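Local structure of amidohydrolase (Xanthomonas campestris pv. campestris, 4DZH) at residues Leu17-Tyr22 / Asp35-Val40; His228-Ala233 / Arg246-Leu251; Ile112-Val117 / Tyr140-Val145; Ala356-Ala361 / Ile370-Val375. The protein probably deaminates adenosine-type nucleosides such as 5'-methylthioadenosine, as a zinc-dependent hydrolase of the amidohydrolase superfamily. One frame throughout, in Å; residues are numbered along the deposited sequence.

Interaction 1. Residues Leu17-Tyr22 / Asp35-Val40; sequences LIEAGY and DHAVAV
L17, I18 and E19 lie beside A39, V38 and A37 as neighbouring antiparallel strands in the four-stranded sheet of the small beta domain that accompanies the TIM barrel of this amidohydrolase. I18 and V38 form a hydrogen-bonded pair, I18 N to V38 O and V38 N to I18 O both at 3.0 Å; the first bond is nearly straight (173° at the hydrogen). L17-A39 and E19-A37 are the flanking non-hydrogen-bonded pairs, and on one face of the sheet their four side chains come together.

There L17 does most of the reaching. Its CG is anti to the backbone N (chi1 180°), which carries CD1 over to the other strand, 3.7 Å from A37 CB and 4.0 Å from A39 CB. Two alanines suit this place because their single methyls let the leucine branch lie across both. E19 takes the other course: only its CG meets A37 CB, at 4.0 Å, and the chain then runs on extended beyond CG, so that its carboxylate leaves the partner strand for a salt bridge with R55 of helix 51-57. The same helix packs on A37 through T51 and A54.

On the opposite face I18 and V38, whose beta-branched side chains suit an extended strand, press with the small A20 on L71 of strand 69-80. H36, also on that face, turns its ring away and bonds to E34 O through ND1. At the corner where both chains turn, D35 N binds G21 O at 2.8 Å, the donor standing 53° above the carbonyl plane.

Interaction 2. Residues His228-Ala233 / Arg246-Leu251; sequences HTHETA and RPLARL. With ZN (zinc ion), chain E.
H230 and L248 supply the hydrogen bond of the contact. L248 N, in the first turn of helix 247-254 where the backbone N-H groups lack helical acceptors, donates to H230 NE2 at 3.0 Å from a position tilted 26° out of the ring plane. H230 ND1 is bonded in turn to Q268 O, so both nitrogens of the buried imidazole are used and its rotation is fixed.

Packing around the ring completes the grip. L248 CD1 sits 4.0 Å from the ring centroid, squarely over one face, in a CH-pi contact. P247 crosses obliquely, its CD 3.2 Å from H230 NE2; a proline fits the start of a helix, where its missing N-H costs no bond. T229 keeps OG1 beside its backbone N (chi1 -52°), which turns CG2 to the anti position, and CG2 meets L251 CD1 tip to tip at 4.0 Å and L248 CG at the same distance.

Charge enters at the ring edge. R246 NH2 approaches H230 CE1 to 3.5 Å, guanidinium and imidazole planes 67° apart, while its NE forms a salt bridge with E273.

H228, two residues before H230, faces the other way: its NE2 binds zinc at 2.2 Å, beside a water at 2.0 Å from the zinc. H79, H81 and D316 complete the protein ligands, the set typical of the mononuclear site at the C-terminal strand ends of an amidohydrolase TIM barrel.

Interaction 3. Residues Ile112-Val117 / Tyr140-Val145; sequences IGPEFV and YFFADV
F142 lays one ring face against the backbone of G113, whose CA stands 4.0 Å from the ring centroid in a CH-pi contact. The flat backbone at G113 seats the phenyl group; a CB there would point away from the F142 segment and press instead on P114 CD. P114 continues the floor under the same face, CD 3.7 Å from F142 CE2, and I112 CG2 comes obliquely to F142 CE1, 3.5 Å away. W170 also meets the F142 ring, its plane turned by about 60°.

I112 is the bump that fills the next hollow. Its CG1 is anti to the carbonyl carbon (chi1 -77°), sending CD1 obliquely into the angle where the F141 and Y140 rings meet, 3.4 Å from F141 CD2 and 3.7 Å from Y140 CZ. The TIM barrel explains this meeting: helix 114-130 leads into strand 133-139, after which the chain turns through Y140 to F142 into helix 143-152, so two helix beginnings pack together at the zinc end of the barrel. Y140 is close to the site, its side chain about 4 Å from that of the zinc ligand H81, with its hydroxyl bonded to E108.

V117 plugs the inner hollow with both branches: CG2 comes to the edge of the Y140 ring, 3.9 Å from CD2, while CG1 rests on F142 O. Nearer the surface, V145 CG2 meets P114 CB at 3.9 Å.

Interaction 4. Residues Ala356-Ala361 / Ile370-Val375; sequences ATLGGA and IGSIEV
G371 brings its backbone against the helix at L358, the two CA atoms only 4.0 Å apart, at a wider pi-type turn spanning 356-359 in helix 349-363. No hydrogen bond joins the two segments: L358 N and G371 O are 3.4 Å apart but poorly aligned, so the contact rests on fit. Glycine suits the place twice over. Its phi of 104° is hard for other residues to adopt, and the direction in which a CB would leave its CA runs straight into A361 and L358.

A361, one turn further along, offers just a methyl, which sits 3.4 Å from I370 O and 3.6 Å from I370 CG1. The isoleucine reaches it because CG1 occupies the crowded position between backbone N and carbonyl carbon (chi1 68°). I370 also touches V76 of strand 69-80, a long strand of the TIM barrel. The loop holding 370-375 carries the chain from helix 349-363 toward strand 381-385, which pairs antiparallel with that same strand, and further on I373 packs against I45 and V48 of the small beta domain.

Beside G371 O lie T357 and L358. T357 CB is 3.6 Å from it, while the threonine's hydroxyl is bonded back to L353 O in its own helix. L358 extends CD1 to 4.0 Å from I370 O, a carbonyl whose polar partner is K377 NZ. That lysine also bonds S372 OG, which donates to E374 OE2 at 2.7 Å on the lone pair turned away from the other carboxylate oxygen.

How the interactions relate
From the N terminus the four contacts close in series; none nests in or crosses another. Interaction 1 closes a 12-residue connection between adjacent strands of the small beta domain. Interaction 3 spans 22 residues, the rest of helix 114-130 and strand 133-139, and interaction 2 closes over helix 233-243; both belong to the barrel, their nearest atoms about 8 Å apart, and flank the zinc region. Interaction 4 closes eight residues late in the chain, on the way to strand 381-385. It touches interaction 1 where V38 CG2 meets I373 CG2 at 3.8 Å, joining the small domain to the barrel, whereas interactions 1 and 2, centres 44 Å apart, lie on opposite sides of the chain's centre.

Interaction 1. Residues Leu17-Tyr22 / Asp35-Val40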
loop_
_atom_site.group_PDB
_atom_site.type_symbol
_atom_site.label_atom_id
_atom_site.label_comp_id
_atom_site.label_asym_id
_atom_site.label_seq_id
_atom_site.Cartn_x
_atom_site.Cartn_y
_atom_site.Cartn_z
ATOM N N LEU A 17 -22.247 22.810 -8.711
ATOM C CA LEU A 17 -22.926 21.613 -8.247
ATOM C C LEU A 17 -22.103 20.400 -8.699
ATOM O O LEU A 17 -21.839 20.236 -9.892
ATOM C CB LEU A 17 -24.338 21.526 -8.847
ATOM C CG LEU A 17 -25.107 20.281 -8.396
ATOM C CD1 LEU A 17 -25.480 20.418 -6.933
ATOM C CD2 LEU A 17 -26.318 20.008 -9.243
ATOM N N ILE A 18 -21.694 19.552 -7.767
ATOM C CA ILE A 18 -20.948 18.337 -8.120
ATOM C C ILE A 18 -21.891 17.183 -7.931
ATOM O O ILE A 18 -22.311 16.926 -6.817
ATOM C CB ILE A 18 -19.699 18.120 -7.197
ATOM C CG1 ILE A 18 -18.754 19.300 -7.314
ATOM C CG2 ILE A 18 -18.945 16.827 -7.569
ATOM C CD1 ILE A 18 -17.747 19.406 -6.164
ATOM N N GLU A 19 -22.236 16.485 -9.016
ATOM C CA GLU A 19 -23.073 15.291 -8.890
ATOM C C GLU A 19 -22.213 14.046 -8.933
ATOM O O GLU A 19 -21.374 13.921 -9.818
ATOM C CB GLU A 19 -24.116 15.217 -10.013
ATOM C CG GLU A 19 -25.030 16.447 -10.128
ATOM C CD GLU A 19 -25.827 16.407 -11.418
ATOM O OE1 GLU A 19 -25.513 15.540 -12.298
ATOM O OE2 GLU A 19 -26.760 17.239 -11.555
ATOM N N ALA A 20 -22.479 13.112 -8.023
ATOM C CA ALA A 20 -21.657 11.900 -7.958
ATOM C C ALA A 20 -22.458 10.621 -7.721
ATOM O O ALA A 20 -23.545 10.639 -7.119
ATOM C CB ALA A 20 -20.614 12.055 -6.880
ATOM N N GLY A 21 -21.860 9.485 -8.085
ATOM C CA GLY A 21 -22.497 8.215 -7.804
ATOM C C GLY A 21 -22.722 7.976 -6.323
ATOM O O GLY A 21 -23.706 7.361 -5.919
ATOM N N TYR A 22 -21.773 8.430 -5.508
ATOM C CA TYR A 22 -21.802 8.182 -4.062
ATOM C C TYR A 22 -21.262 9.405 -3.382
ATOM O O TYR A 22 -20.257 9.986 -3.833
ATOM C CB TYR A 22 -20.939 6.970 -3.681
ATOM C CG TYR A 22 -21.379 5.742 -4.406
ATOM C CD1 TYR A 22 -22.379 4.934 -3.881
ATOM C CD2 TYR A 22 -20.807 5.396 -5.637
ATOM C CE1 TYR A 22 -22.810 3.799 -4.560
ATOM C CE2 TYR A 22 -21.239 4.265 -6.337
ATOM C CZ TYR A 22 -22.234 3.466 -5.785
ATOM O OH TYR A 22 -22.675 2.331 -6.453
ATOM N N ASP A 35 -26.234 8.451 -5.195
ATOM C CA ASP A 35 -26.848 9.371 -6.165
ATOM C C ASP A 35 -27.198 10.728 -5.557
ATOM O O ASP A 35 -28.363 11.157 -5.590
ATOM C CB ASP A 35 -28.103 8.728 -6.798
ATOM C CG ASP A 35 -28.563 9.440 -8.077
ATOM O OD1 ASP A 35 -27.760 10.186 -8.688
ATOM O OD2 ASP A 35 -29.731 9.231 -8.493
ATOM N N HIS A 36 -26.186 11.392 -4.998
ATOM C CA HIS A 36 -26.342 12.651 -4.282
ATOM C C HIS A 36 -25.420 13.709 -4.892
ATOM O O HIS A 36 -24.467 13.375 -5.612
ATOM C CB HIS A 36 -25.979 12.477 -2.812
ATOM C CG HIS A 36 -27.135 12.141 -1.921
ATOM N ND1 HIS A 36 -27.897 11.007 -2.079
ATOM C CD2 HIS A 36 -27.660 12.808 -0.860
ATOM C CE1 HIS A 36 -28.819 10.966 -1.131
ATOM N NE2 HIS A 36 -28.706 12.052 -0.387
ATOM N N ALA A 37 -25.698 14.975 -4.588
ATOM C CA ALA A 37 -24.938 16.096 -5.120
ATOM C C ALA A 37 -24.563 17.060 -4.008
ATOM O O ALA A 37 -25.177 17.053 -2.927
ATOM C CB ALA A 37 -25.757 16.830 -6.193
ATOM N N VAL A 38 -23.555 17.889 -4.267
ATOM C CA VAL A 38 -23.077 18.845 -3.283
ATOM C C VAL A 38 -23.010 20.177 -3.954
ATOM O O VAL A 38 -22.353 20.336 -4.978
ATOM C CB VAL A 38 -21.652 18.457 -2.739
ATOM C CG1 VAL A 38 -21.083 19.564 -1.820
ATOM C CG2 VAL A 38 -21.753 17.184 -1.987
ATOM N N ALA A 39 -23.734 21.143 -3.407
ATOM C CA ALA A 39 -23.694 22.478 -3.978
ATOM C C ALA A 39 -22.717 23.342 -3.198
ATOM O O ALA A 39 -22.602 23.228 -1.976
ATOM C CB ALA A 39 -25.099 23.128 -3.992
ATOM N N VAL A 40 -22.041 24.235 -3.915
ATOM C CA VAL A 40 -20.965 25.034 -3.345
ATOM C C VAL A 40 -21.104 26.451 -3.848
ATOM O O VAL A 40 -21.390 26.675 -5.035
ATOM C CB VAL A 40 -19.573 24.453 -3.809
ATOM C CG1 VAL A 40 -18.434 25.249 -3.191
ATOM C CG2 VAL A 40 -19.443 22.962 -3.453
HETATM O O HOH W 1 -25.844 11.673 -8.178
#

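Interaction 2. Residues His228-Ala233 / Arg246-Leu251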
loop_
_atom_site.group_PDB
_atom_site.type_symbol
_atom_site.label_atom_id
_atom_site.label_comp_id
_atom_site.label_asym_id
_atom_site.label_seq_id
_atom_site.Cartn_x
_atom_site.Cartn_y
_atom_site.Cartn_z
ATOM N N HIS A 228 6.864 15.317 17.688
ATOM C CA HIS A 228 7.225 13.891 17.680
ATOM C C HIS A 228 7.326 13.367 19.106
ATOM O O HIS A 228 8.175 13.856 19.870
ATOM C CB HIS A 228 8.569 13.635 16.993
ATOM C CG HIS A 228 8.647 14.073 15.561
ATOM N ND1 HIS A 228 9.448 15.120 15.172
ATOM C CD2 HIS A 228 8.138 13.540 14.421
ATOM C CE1 HIS A 228 9.398 15.243 13.856
ATOM N NE2 HIS A 228 8.611 14.301 13.372
ATOM N N THR A 229 6.521 12.368 19.463
ATOM C CA THR A 229 6.447 11.927 20.869
ATOM C C THR A 229 6.459 10.401 21.010
ATOM O O THR A 229 5.601 9.707 20.444
ATOM C CB THR A 229 5.155 12.459 21.512
ATOM O OG1 THR A 229 5.036 13.872 21.311
ATOM C CG2 THR A 229 5.117 12.180 23.050
ATOM N N HIS A 230 7.392 9.848 21.800
ATOM C CA HIS A 230 7.409 8.397 22.043
ATOM C C HIS A 230 7.499 7.569 20.743
ATOM O O HIS A 230 6.851 6.514 20.576
ATOM C CB HIS A 230 6.212 7.927 22.905
ATOM C CG HIS A 230 6.380 8.202 24.369
ATOM N ND1 HIS A 230 5.977 7.302 25.331
ATOM C CD2 HIS A 230 6.882 9.275 25.027
ATOM C CE1 HIS A 230 6.245 7.803 26.531
ATOM N NE2 HIS A 230 6.789 8.997 26.373
ATOM N N GLU A 231 8.329 8.054 19.831
ATOM C CA GLU A 231 8.493 7.407 18.556
ATOM C C GLU A 231 9.303 6.104 18.662
ATOM O O GLU A 231 9.102 5.153 17.909
ATOM C CB GLU A 231 9.138 8.389 17.556
ATOM C CG GLU A 231 9.300 7.734 16.175
ATOM C CD GLU A 231 9.865 8.659 15.122
ATOM O OE1 GLU A 231 10.384 9.724 15.494
ATOM O OE2 GLU A 231 9.745 8.310 13.913
ATOM N N THR A 232 10.239 6.041 19.627
ATOM C CA THR A 232 11.112 4.878 19.688
ATOM C C THR A 232 11.359 4.445 21.134
ATOM O O THR A 232 11.231 5.271 22.049
ATOM C CB THR A 232 12.494 5.113 19.015
ATOM O OG1 THR A 232 13.235 6.104 19.726
ATOM C CG2 THR A 232 12.357 5.564 17.554
ATOM N N ALA A 233 11.638 3.155 21.307
ATOM C CA ALA A 233 12.135 2.605 22.562
ATOM C C ALA A 233 13.328 3.395 23.082
ATOM O O ALA A 233 13.398 3.674 24.295
ATOM C CB ALA A 233 12.511 1.124 22.386
ATOM N N ARG A 246 9.676 8.921 31.914
ATOM C CA ARG A 246 9.283 8.734 30.506
ATOM C C ARG A 246 9.019 10.117 29.898
ATOM O O ARG A 246 8.668 11.056 30.614
ATOM C CB ARG A 246 8.007 7.890 30.373
ATOM C CG ARG A 246 8.095 6.423 30.769
ATOM C CD ARG A 246 6.686 5.829 30.954
ATOM N NE ARG A 246 5.887 5.723 29.711
ATOM C CZ ARG A 246 6.015 4.734 28.838
ATOM N NH1 ARG A 246 6.946 3.805 29.064
ATOM N NH2 ARG A 246 5.226 4.670 27.736
ATOM N N PRO A 247 9.136 10.257 28.554
ATOM C CA PRO A 247 8.951 11.605 27.998
ATOM C C PRO A 247 7.548 12.173 28.251
ATOM O O PRO A 247 7.447 13.357 28.541
ATOM C CB PRO A 247 9.202 11.412 26.483
ATOM C CG PRO A 247 10.120 10.261 26.412
ATOM C CD PRO A 247 9.738 9.332 27.579
ATOM N N LEU A 248 6.496 11.363 28.150
ATOM C CA LEU A 248 5.161 11.906 28.393
ATOM C C LEU A 248 5.031 12.445 29.830
ATOM O O LEU A 248 4.373 13.460 30.058
ATOM C CB LEU A 248 4.074 10.884 28.034
ATOM C CG LEU A 248 3.582 10.966 26.581
ATOM C CD1 LEU A 248 2.777 9.719 26.264
ATOM C CD2 LEU A 248 2.797 12.292 26.399
ATOM N N ALA A 249 5.675 11.779 30.788
ATOM C CA ALA A 249 5.683 12.261 32.175
ATOM C C ALA A 249 6.373 13.623 32.303
ATOM O O ALA A 249 5.872 14.540 32.981
ATOM C CB ALA A 249 6.345 11.225 33.088
ATOM N N ARG A 250 7.534 13.759 31.661
ATOM C CA ARG A 250 8.228 15.046 31.611
ATOM C C ARG A 250 7.428 16.150 30.906
ATOM O O ARG A 250 7.357 17.274 31.388
ATOM C CB ARG A 250 9.603 14.907 30.967
ATOM C CG ARG A 250 10.234 16.226 30.528
ATOM C CD ARG A 250 11.626 15.995 29.919
ATOM N NE ARG A 250 12.211 17.248 29.477
ATOM C CZ ARG A 250 12.565 17.497 28.224
ATOM N NH1 ARG A 250 12.403 16.549 27.312
ATOM N NH2 ARG A 250 13.070 18.695 27.880
ATOM N N LEU A 251 6.836 15.847 29.752
ATOM C CA LEU A 251 6.014 16.837 29.064
ATOM C C LEU A 251 4.793 17.224 29.896
ATOM O O LEU A 251 4.359 18.376 29.874
ATOM C CB LEU A 251 5.540 16.278 27.725
ATOM C CG LEU A 251 6.610 16.000 26.645
ATOM C CD1 LEU A 251 6.052 15.140 25.527
ATOM C CD2 LEU A 251 7.186 17.281 26.065
HETATM ZN ZN ZN E . 8.280 13.390 11.430
HETATM O O HOH W 2 9.103 11.674 12.116
#

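Interaction 3. Residues Ile112-Val117 / Tyr140-Val145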
loop_
_atom_site.group_PDB
_atom_site.type_symbol
_atom_site.label_atom_id
_atom_site.label_comp_id
_atom_site.label_asym_id
_atom_site.label_seq_id
_atom_site.Cartn_x
_atom_site.Cartn_y
_atom_site.Cartn_z
ATOM N N ILE A 112 19.552 22.413 2.675
ATOM C CA ILE A 112 18.432 23.181 3.229
ATOM C C ILE A 112 18.595 24.699 2.993
ATOM O O ILE A 112 19.658 25.281 3.215
ATOM C CB ILE A 112 18.132 22.860 4.728
ATOM C CG1 ILE A 112 17.378 21.531 4.866
ATOM C CG2 ILE A 112 17.218 23.890 5.333
ATOM C CD1 ILE A 112 16.936 21.219 6.316
ATOM N N GLY A 113 17.519 25.309 2.513
ATOM C CA GLY A 113 17.472 26.751 2.283
ATOM C C GLY A 113 16.139 27.044 1.616
ATOM O O GLY A 113 15.326 26.130 1.378
ATOM N N PRO A 114 15.895 28.314 1.272
ATOM C CA PRO A 114 14.554 28.598 0.744
ATOM C C PRO A 114 14.210 27.931 -0.581
ATOM O O PRO A 114 13.052 27.571 -0.797
ATOM C CB PRO A 114 14.556 30.129 0.555
ATOM C CG PRO A 114 15.646 30.615 1.375
ATOM C CD PRO A 114 16.673 29.534 1.533
ATOM N N GLU A 115 15.188 27.760 -1.472
ATOM C CA GLU A 115 14.906 27.151 -2.769
ATOM C C GLU A 115 14.542 25.684 -2.599
ATOM O O GLU A 115 13.577 25.198 -3.194
ATOM C CB GLU A 115 16.105 27.274 -3.718
ATOM C CG GLU A 115 16.426 28.703 -4.106
ATOM C CD GLU A 115 15.385 29.306 -5.024
ATOM O OE1 GLU A 115 14.959 28.631 -5.993
ATOM O OE2 GLU A 115 14.998 30.474 -4.776
ATOM N N PHE A 116 15.341 24.980 -1.807
ATOM C CA PHE A 116 15.111 23.562 -1.582
ATOM C C PHE A 116 13.719 23.353 -0.964
ATOM O O PHE A 116 12.936 22.489 -1.386
ATOM C CB PHE A 116 16.207 23.015 -0.673
ATOM C CG PHE A 116 15.980 21.573 -0.232
ATOM C CD1 PHE A 116 16.315 20.511 -1.066
ATOM C CD2 PHE A 116 15.428 21.307 1.015
ATOM C CE1 PHE A 116 16.095 19.185 -0.667
ATOM C CE2 PHE A 116 15.222 19.968 1.438
ATOM C CZ PHE A 116 15.557 18.922 0.596
ATOM N N VAL A 117 13.417 24.170 0.032
ATOM C CA VAL A 117 12.138 24.026 0.699
ATOM C C VAL A 117 10.986 24.379 -0.229
ATOM O O VAL A 117 9.952 23.705 -0.250
ATOM C CB VAL A 117 12.140 24.827 1.978
ATOM C CG1 VAL A 117 10.749 24.948 2.569
ATOM C CG2 VAL A 117 13.095 24.197 2.957
ATOM N N TYR A 140 8.643 21.646 9.106
ATOM C CA TYR A 140 9.949 21.788 8.456
ATOM C C TYR A 140 10.552 23.191 8.649
ATOM O O TYR A 140 9.847 24.160 9.035
ATOM C CB TYR A 140 9.925 21.452 6.964
ATOM C CG TYR A 140 11.237 20.807 6.473
ATOM C CD1 TYR A 140 11.591 19.502 6.865
ATOM C CD2 TYR A 140 12.131 21.517 5.653
ATOM C CE1 TYR A 140 12.753 18.935 6.433
ATOM C CE2 TYR A 140 13.310 20.952 5.233
ATOM C CZ TYR A 140 13.616 19.660 5.614
ATOM O OH TYR A 140 14.794 19.070 5.183
ATOM N N PHE A 141 11.873 23.263 8.406
ATOM C CA PHE A 141 12.608 24.519 8.405
ATOM C C PHE A 141 12.062 25.387 7.296
ATOM O O PHE A 141 11.486 24.899 6.342
ATOM C CB PHE A 141 14.100 24.231 8.199
ATOM C CG PHE A 141 14.688 23.318 9.255
ATOM C CD1 PHE A 141 15.039 23.817 10.501
ATOM C CD2 PHE A 141 14.893 21.979 8.984
ATOM C CE1 PHE A 141 15.571 22.998 11.484
ATOM C CE2 PHE A 141 15.432 21.141 9.954
ATOM C CZ PHE A 141 15.768 21.665 11.205
ATOM N N PHE A 142 12.277 26.699 7.423
ATOM C CA PHE A 142 11.786 27.628 6.393
ATOM C C PHE A 142 10.272 27.553 6.225
ATOM O O PHE A 142 9.759 27.595 5.105
ATOM C CB PHE A 142 12.559 27.508 5.065
ATOM C CG PHE A 142 14.015 27.869 5.198
ATOM C CD1 PHE A 142 14.950 26.918 5.628
ATOM C CD2 PHE A 142 14.437 29.168 4.970
ATOM C CE1 PHE A 142 16.273 27.261 5.792
ATOM C CE2 PHE A 142 15.761 29.516 5.131
ATOM C CZ PHE A 142 16.684 28.565 5.538
ATOM N N ALA A 143 9.595 27.509 7.375
ATOM C CA ALA A 143 8.134 27.516 7.414
ATOM C C ALA A 143 7.564 28.739 6.724
ATOM O O ALA A 143 6.463 28.652 6.176
ATOM C CB ALA A 143 7.636 27.446 8.870
ATOM N N ASP A 144 8.314 29.858 6.718
ATOM C CA ASP A 144 7.837 31.072 6.045
ATOM C C ASP A 144 7.640 30.818 4.552
ATOM O O ASP A 144 6.613 31.172 3.953
ATOM C CB ASP A 144 8.762 32.272 6.301
ATOM C CG ASP A 144 10.216 32.041 5.864
ATOM O OD1 ASP A 144 10.665 30.881 5.713
ATOM O OD2 ASP A 144 10.939 33.058 5.675
ATOM N N VAL A 145 8.612 30.149 3.933
ATOM C CA VAL A 145 8.537 29.812 2.525
ATOM C C VAL A 145 7.408 28.810 2.299
ATOM O O VAL A 145 6.606 28.967 1.375
ATOM C CB VAL A 145 9.864 29.175 2.059
ATOM C CG1 VAL A 145 9.735 28.629 0.654
ATOM C CG2 VAL A 145 11.029 30.200 2.179
#

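Interaction 4. Residues Ala356-Ala361 / Ile370-Val375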
loop_
_atom_site.group_PDB
_atom_site.type_symbol
_atom_site.label_atom_id
_atom_site.label_comp_id
_atom_site.label_asym_id
_atom_site.label_seq_id
_atom_site.Cartn_x
_atom_site.Cartn_y
_atom_site.Cartn_z
ATOM N N ALA A 356 -8.695 9.640 8.713
ATOM C CA ALA A 356 -8.049 10.283 7.575
ATOM C C ALA A 356 -8.636 11.637 7.162
ATOM O O ALA A 356 -8.009 12.389 6.379
ATOM C CB ALA A 356 -8.091 9.333 6.364
ATOM N N THR A 357 -9.835 11.979 7.669
ATOM C CA THR A 357 -10.484 13.212 7.246
ATOM C C THR A 357 -10.781 14.050 8.480
ATOM O O THR A 357 -9.987 14.917 8.831
ATOM C CB THR A 357 -11.787 12.932 6.456
ATOM O OG1 THR A 357 -12.609 11.984 7.182
ATOM C CG2 THR A 357 -11.409 12.380 5.057
ATOM N N LEU A 358 -11.897 13.743 9.136
ATOM C CA LEU A 358 -12.341 14.483 10.320
ATOM C C LEU A 358 -11.355 14.358 11.483
ATOM O O LEU A 358 -11.151 15.350 12.213
ATOM C CB LEU A 358 -13.718 13.993 10.758
ATOM C CG LEU A 358 -14.355 14.866 11.851
ATOM C CD1 LEU A 358 -14.537 16.307 11.379
ATOM C CD2 LEU A 358 -15.643 14.203 12.255
ATOM N N GLY A 359 -10.724 13.186 11.691
ATOM C CA GLY A 359 -9.726 13.058 12.757
ATOM C C GLY A 359 -8.538 14.002 12.531
ATOM O O GLY A 359 -8.051 14.715 13.428
ATOM N N GLY A 360 -8.050 14.034 11.303
ATOM C CA GLY A 360 -7.002 14.976 10.964
ATOM C C GLY A 360 -7.460 16.420 11.081
ATOM O O GLY A 360 -6.722 17.240 11.594
ATOM N N ALA A 361 -8.665 16.719 10.612
ATOM C CA ALA A 361 -9.236 18.065 10.701
ATOM C C ALA A 361 -9.183 18.537 12.147
ATOM O O ALA A 361 -8.666 19.620 12.440
ATOM C CB ALA A 361 -10.654 18.080 10.211
ATOM N N ILE A 370 -13.298 21.824 7.976
ATOM C CA ILE A 370 -13.092 20.736 6.992
ATOM C C ILE A 370 -13.342 19.358 7.607
ATOM O O ILE A 370 -13.579 19.222 8.808
ATOM C CB ILE A 370 -11.661 20.743 6.356
ATOM C CG1 ILE A 370 -10.613 20.389 7.402
ATOM C CG2 ILE A 370 -11.317 22.107 5.731
ATOM C CD1 ILE A 370 -9.168 20.366 6.862
ATOM N N GLY A 371 -13.250 18.308 6.793
ATOM C CA GLY A 371 -13.234 16.954 7.338
ATOM C C GLY A 371 -14.534 16.186 7.183
ATOM O O GLY A 371 -14.573 14.974 7.441
ATOM N N SER A 372 -15.617 16.899 6.837
ATOM C CA SER A 372 -16.884 16.241 6.565
ATOM C C SER A 372 -17.656 17.067 5.558
ATOM O O SER A 372 -17.319 18.235 5.333
ATOM C CB SER A 372 -17.686 16.080 7.860
ATOM O OG SER A 372 -17.815 17.345 8.505
ATOM N N ILE A 373 -18.623 16.442 4.885
ATOM C CA ILE A 373 -19.431 17.141 3.889
ATOM C C ILE A 373 -20.712 17.569 4.582
ATOM O O ILE A 373 -21.712 16.827 4.619
ATOM C CB ILE A 373 -19.727 16.272 2.634
ATOM C CG1 ILE A 373 -18.395 15.642 2.141
ATOM C CG2 ILE A 373 -20.411 17.119 1.550
ATOM C CD1 ILE A 373 -18.521 14.885 0.798
ATOM N N GLU A 374 -20.641 18.751 5.181
ATOM C CA GLU A 374 -21.753 19.318 5.952
ATOM C C GLU A 374 -21.884 20.770 5.521
ATOM O O GLU A 374 -20.879 21.435 5.248
ATOM C CB GLU A 374 -21.460 19.233 7.435
ATOM C CG GLU A 374 -21.324 17.803 7.976
ATOM C CD GLU A 374 -21.169 17.781 9.485
ATOM O OE1 GLU A 374 -22.184 17.969 10.189
ATOM O OE2 GLU A 374 -20.039 17.624 10.003
ATOM N N VAL A 375 -23.120 21.252 5.437
ATOM C CA VAL A 375 -23.378 22.651 5.089
ATOM C C VAL A 375 -22.578 23.576 6.009
ATOM O O VAL A 375 -22.531 23.394 7.246
ATOM C CB VAL A 375 -24.906 22.971 5.148
ATOM C CG1 VAL A 375 -25.144 24.488 5.055
ATOM C CG2 VAL A 375 -25.668 22.235 4.076
#